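Local atomic coordinates of protein Cdhr2 (Mus musculus, PDB entry 5CYX), a protein that probably forms calcium-dependent heterophilic adhesion complexes with CDHR5 on adjacent microvilli through its extracellular cadherin repeats, thereby controlling microvillar packing. Residues P267-I272 and G282-E287; N293-I298 and W319-V324; S240-E245 and G276-N281; F180-L185 and F207-V212. All blocks are in the same frame, centred on the assembly; numbering follows the deposited sequence. Where two conformers were deposited one is given.

Contact 1. Residues P267-I272 and G282-E287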
# COMPACT_ATOMS: atom_id res chain seq x y z
N PRO A 267 -21.64 51.34 -19.09
CA PRO A 267 -22.18 50.89 -17.81
C PRO A 267 -23.60 51.41 -17.59
O PRO A 267 -23.89 52.56 -17.93
CB PRO A 267 -21.21 51.49 -16.79
CG PRO A 267 -19.91 51.62 -17.52
CD PRO A 267 -20.25 51.84 -18.97
N GLY A 268 -24.47 50.56 -17.05
CA GLY A 268 -25.84 50.91 -16.78
C GLY A 268 -26.84 50.62 -17.89
O GLY A 268 -28.03 50.48 -17.62
N TRP A 269 -26.41 50.57 -19.16
CA TRP A 269 -27.41 50.46 -20.23
C TRP A 269 -28.13 49.13 -20.22
O TRP A 269 -29.34 49.08 -20.49
CB TRP A 269 -26.81 50.72 -21.60
CG TRP A 269 -26.56 52.15 -21.90
CD1 TRP A 269 -26.44 53.19 -21.00
CD2 TRP A 269 -26.36 52.71 -23.19
NE1 TRP A 269 -26.21 54.36 -21.67
CE2 TRP A 269 -26.14 54.10 -23.01
CE3 TRP A 269 -26.36 52.18 -24.49
CZ2 TRP A 269 -25.92 54.97 -24.10
CZ3 TRP A 269 -26.13 53.05 -25.58
CH2 TRP A 269 -25.91 54.43 -25.37
N PHE A 270 -27.41 48.06 -19.88
CA PHE A 270 -27.98 46.71 -19.76
C PHE A 270 -27.69 46.02 -18.43
O PHE A 270 -26.65 46.24 -17.83
CB PHE A 270 -27.44 45.83 -20.88
CG PHE A 270 -27.65 46.40 -22.23
CD1 PHE A 270 -28.90 46.30 -22.85
CD2 PHE A 270 -26.61 47.08 -22.89
CE1 PHE A 270 -29.10 46.86 -24.11
CE2 PHE A 270 -26.82 47.64 -24.12
CZ PHE A 270 -28.05 47.53 -24.74
N ASP A 271 -28.62 45.18 -17.98
CA ASP A 271 -28.39 44.26 -16.84
C ASP A 271 -28.93 42.87 -17.22
O ASP A 271 -29.37 42.66 -18.36
CB ASP A 271 -28.99 44.83 -15.53
CG ASP A 271 -28.25 44.36 -14.24
OD1 ASP A 271 -27.37 43.49 -14.31
OD2 ASP A 271 -28.57 44.84 -13.11
N ILE A 272 -28.84 41.91 -16.31
CA ILE A 272 -29.25 40.52 -16.57
C ILE A 272 -29.95 39.91 -15.34
O ILE A 272 -29.58 40.23 -14.22
CB ILE A 272 -28.03 39.69 -17.00
CG1 ILE A 272 -28.48 38.33 -17.52
CG2 ILE A 272 -27.01 39.54 -15.86
CD1 ILE A 272 -27.39 37.63 -18.31
N GLY A 282 -31.50 51.13 -18.87
CA GLY A 282 -31.20 52.55 -18.97
C GLY A 282 -31.62 53.11 -20.30
O GLY A 282 -31.97 52.36 -21.22
N SER A 283 -31.62 54.43 -20.40
CA SER A 283 -31.85 55.10 -21.67
C SER A 283 -30.74 54.72 -22.65
O SER A 283 -29.56 54.89 -22.35
CB SER A 283 -31.90 56.60 -21.46
OG SER A 283 -32.63 57.19 -22.50
N LEU A 284 -31.12 54.16 -23.80
CA LEU A 284 -30.18 53.86 -24.90
C LEU A 284 -30.11 55.02 -25.90
O LEU A 284 -31.05 55.78 -26.03
CB LEU A 284 -30.62 52.60 -25.66
CG LEU A 284 -30.98 51.36 -24.85
CD1 LEU A 284 -31.35 50.23 -25.81
CD2 LEU A 284 -29.84 50.95 -23.94
N ASP A 285 -29.03 55.10 -26.65
CA ASP A 285 -28.78 56.28 -27.50
C ASP A 285 -27.86 55.91 -28.68
O ASP A 285 -26.63 55.95 -28.56
CB ASP A 285 -28.21 57.41 -26.62
CG ASP A 285 -28.03 58.72 -27.38
OD1 ASP A 285 -28.73 58.98 -28.38
OD2 ASP A 285 -27.16 59.50 -26.94
N ARG A 286 -28.50 55.55 -29.80
CA ARG A 286 -27.81 55.12 -31.04
C ARG A 286 -26.72 56.09 -31.49
O ARG A 286 -25.67 55.66 -31.99
CB ARG A 286 -28.85 54.92 -32.16
CG ARG A 286 -28.34 54.34 -33.47
CD ARG A 286 -29.15 54.82 -34.68
NE ARG A 286 -30.49 54.22 -34.74
CZ ARG A 286 -31.46 54.58 -35.59
NH1 ARG A 286 -32.65 53.97 -35.54
NH2 ARG A 286 -31.27 55.54 -36.50
N GLU A 287 -26.96 57.39 -31.30
CA GLU A 287 -26.05 58.46 -31.75
C GLU A 287 -24.71 58.48 -31.01
O GLU A 287 -23.67 58.72 -31.64
CB GLU A 287 -26.72 59.85 -31.66
CG GLU A 287 -27.55 60.22 -32.89
CD GLU A 287 -28.61 59.18 -33.23
OE1 GLU A 287 -28.39 58.37 -34.16
OE2 GLU A 287 -29.66 59.15 -32.54
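Leu284 sets its CA over the face of the Trp269 indole in a CH-pi contact, 4.1 Å from the centroid of the six-membered ring and only 7° off the ring normal. Ser283 O lies above the same face, 3.4 Å from the plane and displaced toward the rim. It is 3.5 Å from Trp269 NE1, but at an angle too poor for a hydrogen bond. The ring thus lies with its face against the backbone of Ser283 and Leu284. Farther along, Trp269 CH2 meets Asp285 N.

Apolar contacts centre on one methyl. Leu284 CD2 packs on Trp269 CE3 at 3.7 Å, lies 3.8 Å from Trp269 CB and also reaches Phe270 CZ at 3.9 Å, the leucine and Phe270 side chains crossing at about a right angle. In the third cadherin repeat, a Greek-key sandwich, this joins the edge strand 270-272 to the loop that runs from strand 277-280 to the opposite sheet, where Val296 touches both aromatic rings.

Polar contacts are indirect. No hydrogen bond links the two segments; Asn281 holds Trp269 by the backbone and Gly268 O by its side-chain ND2.

Backbone closeness marks both glycines. Gly282 comes so near that a CB there would probably be tight against Gly268 O. Gly268 itself has a positive phi (91°) that would jam a CB against the carbonyl of Pro267.

Contact 2. Residues N293-I298 and W319-V324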
# COMPACT_ATOMS: atom_id res chain seq x y z
N ASN A 293 -19.41 51.51 -33.93
CA ASN A 293 -20.17 50.57 -34.78
C ASN A 293 -21.64 50.34 -34.37
O ASN A 293 -22.21 49.28 -34.65
CB ASN A 293 -19.40 49.24 -34.84
CG ASN A 293 -19.48 48.58 -36.20
OD1 ASN A 293 -19.86 47.42 -36.31
ND2 ASN A 293 -19.10 49.31 -37.24
N GLU A 294 -22.24 51.35 -33.74
CA GLU A 294 -23.60 51.28 -33.18
C GLU A 294 -23.82 50.07 -32.26
O GLU A 294 -24.89 49.46 -32.24
CB GLU A 294 -24.65 51.33 -34.30
CG GLU A 294 -24.49 52.51 -35.25
CD GLU A 294 -25.79 53.27 -35.50
OE1 GLU A 294 -26.84 52.64 -35.73
OE2 GLU A 294 -25.75 54.53 -35.47
N GLU A 295 -22.78 49.74 -31.48
CA GLU A 295 -22.70 48.48 -30.74
C GLU A 295 -22.19 48.65 -29.32
O GLU A 295 -21.23 49.39 -29.06
CB GLU A 295 -21.77 47.51 -31.46
CG GLU A 295 -22.46 46.61 -32.46
CD GLU A 295 -21.49 45.67 -33.17
OE1 GLU A 295 -20.33 45.57 -32.72
OE2 GLU A 295 -21.90 45.04 -34.17
N VAL A 296 -22.83 47.91 -28.41
CA VAL A 296 -22.37 47.77 -27.04
C VAL A 296 -21.83 46.36 -26.83
O VAL A 296 -22.47 45.38 -27.22
CB VAL A 296 -23.52 48.00 -26.06
CG1 VAL A 296 -22.98 48.19 -24.66
CG2 VAL A 296 -24.32 49.24 -26.47
N GLN A 297 -20.66 46.27 -26.20
CA GLN A 297 -20.10 44.99 -25.75
C GLN A 297 -20.29 44.86 -24.24
O GLN A 297 -20.05 45.81 -23.49
CB GLN A 297 -18.62 44.87 -26.14
CG GLN A 297 -18.38 44.70 -27.65
CD GLN A 297 -17.07 44.02 -27.97
OE1 GLN A 297 -16.33 44.43 -28.88
NE2 GLN A 297 -16.76 42.97 -27.22
N ILE A 298 -20.71 43.67 -23.80
CA ILE A 298 -21.14 43.41 -22.40
C ILE A 298 -20.53 42.11 -21.91
O ILE A 298 -20.64 41.09 -22.59
CB ILE A 298 -22.69 43.38 -22.32
CG1 ILE A 298 -23.19 44.57 -21.54
CG2 ILE A 298 -23.28 42.14 -21.66
CD1 ILE A 298 -23.25 45.82 -22.37
N TRP A 319 -18.15 37.82 -23.19
CA TRP A 319 -18.60 39.06 -23.79
C TRP A 319 -19.71 38.80 -24.79
O TRP A 319 -19.68 37.81 -25.52
CB TRP A 319 -17.42 39.74 -24.52
CG TRP A 319 -16.44 40.28 -23.57
CD1 TRP A 319 -15.38 39.62 -23.05
CD2 TRP A 319 -16.46 41.57 -22.95
NE1 TRP A 319 -14.72 40.42 -22.15
CE2 TRP A 319 -15.35 41.63 -22.08
CE3 TRP A 319 -17.31 42.69 -23.05
CZ2 TRP A 319 -15.06 42.76 -21.31
CZ3 TRP A 319 -17.01 43.82 -22.29
CH2 TRP A 319 -15.88 43.84 -21.43
N VAL A 320 -20.64 39.75 -24.85
CA VAL A 320 -21.82 39.70 -25.70
C VAL A 320 -21.89 41.02 -26.44
O VAL A 320 -21.73 42.09 -25.83
CB VAL A 320 -23.12 39.59 -24.85
CG1 VAL A 320 -24.37 39.69 -25.74
CG2 VAL A 320 -23.14 38.30 -24.03
N THR A 321 -22.19 40.96 -27.75
CA THR A 321 -22.38 42.16 -28.55
C THR A 321 -23.85 42.46 -28.83
O THR A 321 -24.62 41.56 -29.20
CB THR A 321 -21.60 42.05 -29.87
OG1 THR A 321 -20.23 41.90 -29.55
CG2 THR A 321 -21.77 43.31 -30.69
N ILE A 322 -24.22 43.72 -28.67
CA ILE A 322 -25.61 44.15 -28.81
C ILE A 322 -25.73 45.37 -29.73
O ILE A 322 -25.12 46.41 -29.47
CB ILE A 322 -26.23 44.51 -27.45
CG1 ILE A 322 -26.21 43.29 -26.52
CG2 ILE A 322 -27.66 45.03 -27.64
CD1 ILE A 322 -26.80 43.55 -25.14
N ARG A 323 -26.57 45.24 -30.75
CA ARG A 323 -26.69 46.24 -31.81
C ARG A 323 -27.84 47.17 -31.44
O ARG A 323 -28.96 46.71 -31.28
CB ARG A 323 -26.97 45.57 -33.17
CG ARG A 323 -26.02 44.42 -33.50
CD ARG A 323 -26.40 43.59 -34.74
NE ARG A 323 -26.20 42.17 -34.45
CZ ARG A 323 -27.15 41.27 -34.14
NH1 ARG A 323 -28.44 41.59 -34.13
NH2 ARG A 323 -26.81 40.02 -33.87
N VAL A 324 -27.54 48.47 -31.31
CA VAL A 324 -28.57 49.49 -31.04
C VAL A 324 -29.24 49.94 -32.36
O VAL A 324 -28.69 50.75 -33.10
CB VAL A 324 -28.02 50.70 -30.22
CG1 VAL A 324 -29.15 51.64 -29.82
CG2 VAL A 324 -27.32 50.21 -28.96
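Val296 CG2 meets Val324 CG2 at 4.0 Å on the buried side of this antiparallel pair, and Ile298 CG2 reaches Val320 CB at 4.1 Å. Together with Ile322 these branched side chains make a closely filled apolar face. Between the strands the backbones are tied by five hydrogen bonds: two each in the pairs Val296-Ile322 and Ile298-Val320, and one from Val324 N to Glu294 O. The shortest, Val320 N to Ile298 O at 2.6 Å, is also somewhat bent.

The other face, with Glu295, Gln297, Thr321 and Arg323, is looser and more open to solvent. Glu295, extended beyond CG, leans its carboxylate on a methyl, Thr321 CG2 lying 3.4 Å from Glu295 CD. Gln297 and Thr321 run side by side, Gln297 CG passing Thr321 OG1 at 3.9 Å. Glu295 OE2 stays 5.2 Å from Arg323 NE, too far for a salt bridge, while Arg323 NH2 bonds to Ser228 OG. An alanine in place of Glu295 would probably leave Thr321 CG2 without the carboxylate that covers it. At the far end the Trp319 ring turns its edge toward Gln297 O.

The two segments belong to the hairpin of strands 295-304 and 315-324 in the third cadherin repeat. Strand 257-264 flanks the first and strand 228-231, parallel, the second, while Phe270 of the facing sheet packs on Val296, Ile298 and Ile322.

Contact 3. Residues S240-E245 and G276-N281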
# COMPACT_ATOMS: atom_id res chain seq x y z
N SER A 240 -36.66 42.79 -22.95
CA SER A 240 -35.77 41.66 -23.24
C SER A 240 -34.95 41.92 -24.49
O SER A 240 -35.44 42.47 -25.46
CB SER A 240 -36.54 40.37 -23.47
OG SER A 240 -37.23 39.99 -22.32
N VAL A 241 -33.69 41.49 -24.46
CA VAL A 241 -32.79 41.62 -25.57
C VAL A 241 -32.39 40.23 -26.05
O VAL A 241 -32.51 39.92 -27.24
CB VAL A 241 -31.57 42.45 -25.16
CG1 VAL A 241 -30.59 42.60 -26.33
CG2 VAL A 241 -32.03 43.82 -24.70
N LEU A 242 -31.87 39.40 -25.15
CA LEU A 242 -31.60 37.99 -25.44
C LEU A 242 -31.35 37.19 -24.17
O LEU A 242 -31.08 37.76 -23.10
CB LEU A 242 -30.39 37.81 -26.36
CG LEU A 242 -28.98 37.94 -25.75
CD1 LEU A 242 -27.96 37.37 -26.71
CD2 LEU A 242 -28.68 39.38 -25.37
N THR A 243 -31.41 35.87 -24.33
CA THR A 243 -31.12 34.93 -23.28
C THR A 243 -29.78 34.27 -23.53
O THR A 243 -29.54 33.74 -24.62
CB THR A 243 -32.19 33.85 -23.26
OG1 THR A 243 -33.46 34.49 -23.32
CG2 THR A 243 -32.09 32.98 -21.97
N VAL A 244 -28.91 34.30 -22.52
CA VAL A 244 -27.70 33.46 -22.52
C VAL A 244 -27.91 32.34 -21.52
O VAL A 244 -28.75 32.45 -20.63
CB VAL A 244 -26.41 34.24 -22.18
CG1 VAL A 244 -26.10 35.24 -23.28
CG2 VAL A 244 -26.49 34.96 -20.85
N GLU A 245 -27.14 31.28 -21.70
CA GLU A 245 -27.17 30.13 -20.83
C GLU A 245 -25.77 29.57 -20.61
O GLU A 245 -24.98 29.44 -21.54
CB GLU A 245 -28.10 29.07 -21.40
CG GLU A 245 -28.44 27.97 -20.40
CD GLU A 245 -29.37 26.91 -20.96
OE1 GLU A 245 -29.69 25.96 -20.22
OE2 GLU A 245 -29.77 27.00 -22.13
N GLY A 276 -30.73 34.29 -16.94
CA GLY A 276 -29.92 34.56 -18.13
C GLY A 276 -30.46 35.59 -19.12
O GLY A 276 -29.85 35.82 -20.17
N VAL A 277 -31.59 36.22 -18.79
CA VAL A 277 -32.20 37.18 -19.69
C VAL A 277 -31.63 38.57 -19.47
O VAL A 277 -31.74 39.16 -18.35
CB VAL A 277 -33.72 37.30 -19.50
CG1 VAL A 277 -34.28 38.39 -20.42
CG2 VAL A 277 -34.41 35.97 -19.78
N ILE A 278 -31.13 39.12 -20.56
CA ILE A 278 -30.50 40.42 -20.61
C ILE A 278 -31.53 41.46 -21.03
O ILE A 278 -32.18 41.33 -22.06
CB ILE A 278 -29.32 40.42 -21.62
CG1 ILE A 278 -28.17 39.55 -21.07
CG2 ILE A 278 -28.86 41.85 -21.93
CD1 ILE A 278 -27.07 39.24 -22.08
N PHE A 279 -31.65 42.50 -20.21
CA PHE A 279 -32.68 43.51 -20.40
C PHE A 279 -32.12 44.93 -20.47
O PHE A 279 -31.02 45.21 -19.98
CB PHE A 279 -33.75 43.41 -19.31
CG PHE A 279 -33.23 43.52 -17.88
CD1 PHE A 279 -33.17 44.75 -17.24
CD2 PHE A 279 -32.89 42.38 -17.16
CE1 PHE A 279 -32.76 44.86 -15.91
CE2 PHE A 279 -32.44 42.47 -15.85
CZ PHE A 279 -32.40 43.71 -15.21
N VAL A 280 -32.93 45.82 -21.06
CA VAL A 280 -32.65 47.25 -21.11
C VAL A 280 -32.80 47.82 -19.69
O VAL A 280 -33.87 47.69 -19.07
CB VAL A 280 -33.58 47.98 -22.11
CG1 VAL A 280 -33.51 49.50 -21.92
CG2 VAL A 280 -33.23 47.58 -23.55
N ASN A 281 -31.73 48.46 -19.20
CA ASN A 281 -31.63 48.94 -17.81
C ASN A 281 -31.34 50.45 -17.73
O ASN A 281 -30.97 50.99 -16.69
CB ASN A 281 -30.53 48.13 -17.19
CG ASN A 281 -30.38 48.35 -15.71
OD1 ASN A 281 -31.32 48.07 -14.89
ND2 ASN A 281 -29.18 48.80 -15.32
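Ile278 is gripped by two successive residues of the partner strand: Val241 N donates to Ile278 O at 2.8 Å, and Ile278 N donates to Leu242 O at 2.9 Å, nearly straight at 172°. Two residues thus stand opposite one, with Val241 twisted to a psi of -55°, which is a classic beta bulge. Beyond it Val244 N bonds to Gly276 O at 3.0 Å.

Apolar contacts gather on the inner face. Leu242 and Ile278 lie side by side, pointing the same way, Leu242 CD2 against Ile278 CD1 at 3.7 Å. Leu242 pays for this with CG in the crowded position between its N and carbonyl carbon (chi1 78°). The bulge also turns Val241 inward, where its CG2 touches Val280 CG2 at 4.1 Å. Outside, Val277 CG1 touches Ser240 OG and its CG2 touches Thr243 OG1.

Close backbone approach rules at the strand end: a CB on Gly276 would clash with Val244 O.

Ile272 and Val300 pack on both Val244 and Ile278, from the neighbouring strand and from the facing sheet. Here the bulged antiparallel pair, strands 240-248 and 277-280, forms the middle of one sheet of the Greek-key sandwich of the third cadherin repeat.

Contact 4. Residues F180-L185 and F207-V212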
# COMPACT_ATOMS: atom_id res chain seq x y z
N PHE A 180 -18.80 4.88 -13.08
CA PHE A 180 -18.95 3.51 -12.58
C PHE A 180 -17.80 2.61 -13.02
O PHE A 180 -17.23 2.78 -14.10
CB PHE A 180 -20.31 2.93 -13.04
CG PHE A 180 -20.63 1.55 -12.48
CD1 PHE A 180 -21.23 1.40 -11.23
CD2 PHE A 180 -20.38 0.40 -13.23
CE1 PHE A 180 -21.54 0.14 -10.74
CE2 PHE A 180 -20.69 -0.86 -12.74
CZ PHE A 180 -21.26 -0.99 -11.50
N TYR A 181 -17.47 1.66 -12.16
CA TYR A 181 -16.55 0.59 -12.47
C TYR A 181 -17.08 -0.70 -11.85
O TYR A 181 -17.71 -0.68 -10.81
CB TYR A 181 -15.13 0.85 -11.97
CG TYR A 181 -14.49 2.13 -12.48
CD1 TYR A 181 -14.67 3.32 -11.78
CD2 TYR A 181 -13.70 2.16 -13.64
CE1 TYR A 181 -14.16 4.49 -12.25
CE2 TYR A 181 -13.16 3.32 -14.12
CZ TYR A 181 -13.38 4.48 -13.42
OH TYR A 181 -12.87 5.66 -13.85
N GLN A 182 -16.80 -1.80 -12.51
CA GLN A 182 -17.01 -3.10 -12.00
C GLN A 182 -15.69 -3.85 -12.09
O GLN A 182 -15.14 -4.04 -13.17
CB GLN A 182 -18.06 -3.85 -12.83
CG GLN A 182 -18.37 -5.21 -12.23
CD GLN A 182 -19.23 -6.04 -13.17
OE1 GLN A 182 -20.37 -5.71 -13.37
NE2 GLN A 182 -18.68 -7.11 -13.72
N LEU A 183 -15.25 -4.33 -10.95
CA LEU A 183 -14.02 -5.07 -10.83
C LEU A 183 -14.40 -6.51 -10.64
O LEU A 183 -15.29 -6.81 -9.82
CB LEU A 183 -13.24 -4.61 -9.60
CG LEU A 183 -12.50 -3.30 -9.57
CD1 LEU A 183 -13.38 -2.10 -9.75
CD2 LEU A 183 -11.79 -3.22 -8.22
N GLU A 184 -13.73 -7.40 -11.37
CA GLU A 184 -13.79 -8.82 -11.11
C GLU A 184 -12.52 -9.25 -10.35
O GLU A 184 -11.43 -8.96 -10.81
CB GLU A 184 -13.88 -9.57 -12.43
CG GLU A 184 -13.71 -11.06 -12.29
CD GLU A 184 -13.88 -11.80 -13.59
OE1 GLU A 184 -14.21 -11.19 -14.63
OE2 GLU A 184 -13.74 -13.02 -13.54
N LEU A 185 -12.67 -9.99 -9.25
CA LEU A 185 -11.51 -10.48 -8.45
C LEU A 185 -11.52 -11.97 -8.33
O LEU A 185 -12.55 -12.64 -8.55
CB LEU A 185 -11.52 -9.94 -7.02
CG LEU A 185 -12.09 -8.57 -6.77
CD1 LEU A 185 -12.05 -8.29 -5.26
CD2 LEU A 185 -11.29 -7.52 -7.50
N PHE A 207 -17.35 -10.06 -7.75
CA PHE A 207 -17.47 -8.74 -8.37
C PHE A 207 -17.72 -7.59 -7.39
O PHE A 207 -18.47 -7.71 -6.40
CB PHE A 207 -18.59 -8.80 -9.41
CG PHE A 207 -18.35 -9.81 -10.48
CD1 PHE A 207 -18.74 -11.13 -10.32
CD2 PHE A 207 -17.69 -9.45 -11.66
CE1 PHE A 207 -18.55 -12.07 -11.33
CE2 PHE A 207 -17.48 -10.37 -12.68
CZ PHE A 207 -17.89 -11.69 -12.51
N VAL A 208 -17.02 -6.49 -7.66
CA VAL A 208 -17.18 -5.25 -6.91
C VAL A 208 -17.59 -4.12 -7.82
O VAL A 208 -16.81 -3.70 -8.71
CB VAL A 208 -15.89 -4.85 -6.15
CG1 VAL A 208 -16.16 -3.66 -5.22
CG2 VAL A 208 -15.41 -6.04 -5.35
N SER A 209 -18.80 -3.65 -7.58
CA SER A 209 -19.39 -2.52 -8.27
C SER A 209 -19.11 -1.23 -7.53
O SER A 209 -19.52 -1.08 -6.37
CB SER A 209 -20.90 -2.71 -8.36
OG SER A 209 -21.15 -3.92 -9.07
N ILE A 210 -18.41 -0.31 -8.20
CA ILE A 210 -18.06 0.99 -7.62
C ILE A 210 -18.81 2.14 -8.25
O ILE A 210 -18.64 2.36 -9.44
CB ILE A 210 -16.54 1.22 -7.72
CG1 ILE A 210 -15.80 0.04 -7.07
CG2 ILE A 210 -16.14 2.53 -7.05
CD1 ILE A 210 -14.34 0.03 -7.33
N SER A 211 -19.64 2.88 -7.50
CA SER A 211 -20.21 4.15 -7.99
C SER A 211 -19.31 5.34 -7.60
O SER A 211 -18.92 5.47 -6.48
CB SER A 211 -21.63 4.39 -7.48
OG SER A 211 -22.38 3.22 -7.68
N VAL A 212 -18.99 6.20 -8.57
CA VAL A 212 -18.27 7.42 -8.31
C VAL A 212 -19.24 8.54 -8.18
O VAL A 212 -20.10 8.72 -9.06
CB VAL A 212 -17.31 7.74 -9.46
CG1 VAL A 212 -16.44 8.94 -9.09
CG2 VAL A 212 -16.46 6.51 -9.77
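Phe207 lays its ring across the hollow between Gln182 and Glu184, two side chains of the partner strand. On one flank Gln182 NE2 comes within 3.3 Å of Phe207 CD2, the amide meeting the ring obliquely with the two planes 80° apart. On the other, Glu184 runs beside the phenyl group and points the same way, its CB 3.7 Å from Phe207 CE2. Gln182 CG is anti to its backbone N (chi1 -176°), the start of an extended chain that carries the amide to the ring. An alanine in place of Phe207 would probably open the hollow, leaving the Gln182 amide and the Glu184 chain without the surface they lean on.

The opposite face is a run of interlocking apolar bumps. Leu183 CD1 pushes against Ile210 CD1 at 3.4 Å, closer than carbons usually pack. Leu185 CD1 fits beside Val208 CG2 at 4.0 Å. Val212 CG2 meets the edge of the Tyr181 ring, 3.9 Å from CE1, while Phe158 makes an edge-to-face contact with that ring. Phe158 also covers Leu183 and Ile210.

Four backbone hydrogen bonds, in the pairs Tyr181-Ile210 and Leu183-Val208, hold the strands in step; the shortest runs from Ile210 N to Tyr181 O at 2.7 Å.

This is the pair of long central strands, 180-189 and 206-213, in the Greek-key sandwich of the second cadherin repeat. The Val212 side chain lies about 8 Å from a bound calcium, and the chain continues into Asp214, Glu215 and Asp217, calcium ligands at the junction with the third repeat.

How the contacts relate
Contacts 1, 2 and 3 share the third cadherin repeat; contact 4 lies in the second, its centre about 46 Å from that of contact 3 and farther from those of contacts 1 and 2. All four are partly buried. Contacts 2, 3 and 4 turn an aliphatic face to the core, whereas contact 1 lies at one end of its repeat on a partly exposed indole, with no hydrogen bond across it. Contacts 2 and 4 are matching strand pairs in successive repeats, but contact 4 sets Phe207 between two polar chains, whereas Trp319 of contact 2 meets its partner strand by its edge. Contacts 1 and 3 reach one sheet through neighbouring strands 270-272 and 277-280, facing the sheet of contact 2.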